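Local coordinates for P-granule scaffold (Caenorhabditis japonica, PDB 5W4A), which forms part of the scaffold of germ (P) granules and probably takes part in the RNA binding and mRNA repression linked to them, at residues C[10-15]-C[200-205]. Numbering follows the deposited sequence.
Sequences EFLGIR and RLDQTK
Gly13 and Arg200 bring the backbones closest, CA to CA 5.6 Å, where a type I' turn closes a two-residue beta hairpin (Phe11 N to Ile14 O and Ile14 N to Phe11 O, each 2.9 Å) against a helix end and the loop after it. At Gly13 (phi 88°) a CB would be jammed against Leu12 O and would also collide with Thr204 OG1. That hydroxyl instead donates to Leu12 O at 2.9 Å, from above the carbonyl plane. Beside this bond Leu12 and Thr204 run antiparallel, Leu12 CG 3.6 Å from Thr204 CB, and Leu12 CD2 packs on Lys205 CE.

Arg200 is bent at chi2 (-72°) and chi3; Gly13 O sits over the centre of one guanidinium face, 4.0 Å above its plane. NH2 of Arg200 makes a salt bridge to Glu10 OE2 (3.1 Å), which lies near the guanidinium plane; NH2 comes from well above the carboxylate plane, and the N-H...O angle of 144° shows a bent bond. With an alanine here the guanidinium is gone, and the Glu10 carboxylate would probably lose its charged mate and turn more freely, though CB could still touch Gly13 O.

On the buried side Ile14 CG1 meets Leu201 CD2 at 4.0 Å. Leu201 also packs on helix 206-213, while Leu12 and Ile14 touch helix 20-28, so the hairpin joins this N-terminal helix to the C-terminal end of helix 187-201.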
# COMPACT_ATOMS: atom_id res chain seq x y z
N GLU C 10 -17.39 9.70 -5.69
CA GLU C 10 -16.74 10.95 -6.03
C GLU C 10 -17.79 12.02 -6.21
O GLU C 10 -18.89 11.73 -6.71
CB GLU C 10 -15.90 10.78 -7.30
CG GLU C 10 -15.09 11.99 -7.70
CD GLU C 10 -14.03 11.64 -8.76
OE1 GLU C 10 -13.35 10.60 -8.57
OE2 GLU C 10 -13.89 12.43 -9.71
N PHE C 11 -17.45 13.24 -5.80
CA PHE C 11 -18.27 14.43 -6.04
C PHE C 11 -17.34 15.53 -6.54
O PHE C 11 -16.52 16.04 -5.77
CB PHE C 11 -18.98 14.89 -4.77
CG PHE C 11 -19.90 13.87 -4.17
CD1 PHE C 11 -19.45 13.01 -3.20
CD2 PHE C 11 -21.21 13.76 -4.60
CE1 PHE C 11 -20.30 12.05 -2.65
CE2 PHE C 11 -22.07 12.80 -4.02
CZ PHE C 11 -21.57 11.95 -3.05
N LEU C 12 -17.45 15.89 -7.81
CA LEU C 12 -16.72 17.06 -8.37
C LEU C 12 -15.28 17.23 -7.82
O LEU C 12 -14.93 18.23 -7.19
CB LEU C 12 -17.48 18.33 -8.12
CG LEU C 12 -16.88 19.48 -8.94
CD1 LEU C 12 -17.10 19.26 -10.42
CD2 LEU C 12 -17.47 20.78 -8.48
N GLY C 13 -14.46 16.25 -8.10
CA GLY C 13 -13.06 16.29 -7.73
C GLY C 13 -12.73 15.75 -6.35
O GLY C 13 -11.54 15.71 -5.99
N ILE C 14 -13.71 15.37 -5.56
CA ILE C 14 -13.47 14.89 -4.20
C ILE C 14 -13.82 13.39 -4.21
O ILE C 14 -14.99 13.02 -4.23
CB ILE C 14 -14.27 15.64 -3.13
CG1 ILE C 14 -14.03 17.17 -3.23
CG2 ILE C 14 -13.82 15.10 -1.76
CD1 ILE C 14 -14.70 17.99 -2.10
N ARG C 15 -12.79 12.55 -4.20
CA ARG C 15 -12.92 11.10 -4.14
C ARG C 15 -12.82 10.64 -2.68
O ARG C 15 -11.89 11.03 -1.96
CB ARG C 15 -11.81 10.49 -4.99
CG ARG C 15 -11.69 9.01 -4.96
CD ARG C 15 -10.60 8.61 -6.02
NE ARG C 15 -10.14 7.26 -5.83
CZ ARG C 15 -10.64 6.18 -6.40
NH1 ARG C 15 -11.68 6.24 -7.24
NH2 ARG C 15 -10.09 5.03 -6.13
N ARG C 200 -6.31 17.85 -6.94
CA ARG C 200 -7.61 17.55 -7.50
C ARG C 200 -8.54 18.75 -7.35
O ARG C 200 -9.27 19.09 -8.28
CB ARG C 200 -8.23 16.33 -6.84
CG ARG C 200 -7.49 15.01 -7.06
CD ARG C 200 -7.62 14.46 -8.51
NE ARG C 200 -8.98 14.47 -9.07
CZ ARG C 200 -9.88 13.49 -8.95
NH1 ARG C 200 -9.63 12.37 -8.26
NH2 ARG C 200 -11.07 13.63 -9.52
N LEU C 201 -8.51 19.41 -6.19
CA LEU C 201 -9.42 20.54 -5.96
C LEU C 201 -9.13 21.69 -6.89
O LEU C 201 -10.05 22.42 -7.28
CB LEU C 201 -9.28 21.05 -4.54
CG LEU C 201 -10.06 20.42 -3.42
CD1 LEU C 201 -9.88 21.34 -2.22
CD2 LEU C 201 -11.54 20.25 -3.77
N ASP C 202 -7.86 21.95 -7.17
CA ASP C 202 -7.55 23.08 -8.02
C ASP C 202 -8.30 23.02 -9.35
O ASP C 202 -8.53 24.06 -9.97
CB ASP C 202 -6.05 23.16 -8.25
CG ASP C 202 -5.30 23.72 -7.05
OD1 ASP C 202 -5.86 24.51 -6.24
OD2 ASP C 202 -4.10 23.39 -6.93
N GLN C 203 -8.74 21.83 -9.79
CA GLN C 203 -9.44 21.68 -11.07
C GLN C 203 -10.96 21.76 -10.97
O GLN C 203 -11.62 21.90 -12.02
CB GLN C 203 -9.06 20.35 -11.72
CG GLN C 203 -7.59 20.25 -12.01
CD GLN C 203 -7.10 21.35 -12.97
OE1 GLN C 203 -7.83 21.77 -13.88
NE2 GLN C 203 -5.87 21.81 -12.77
N THR C 204 -11.54 21.73 -9.80
CA THR C 204 -13.00 21.62 -9.70
C THR C 204 -13.61 22.63 -8.75
O THR C 204 -14.73 23.10 -8.99
CB THR C 204 -13.33 20.21 -9.23
OG1 THR C 204 -12.72 20.00 -7.94
CG2 THR C 204 -12.80 19.19 -10.19
N LYS C 205 -12.93 22.95 -7.66
CA LYS C 205 -13.45 23.81 -6.61
C LYS C 205 -12.29 24.66 -6.11
O LYS C 205 -11.84 24.54 -4.97
CB LYS C 205 -14.11 23.01 -5.48
CG LYS C 205 -15.55 22.56 -5.76
CD LYS C 205 -16.37 23.75 -6.28
CE LYS C 205 -17.88 23.61 -6.26
NZ LYS C 205 -18.44 24.76 -7.10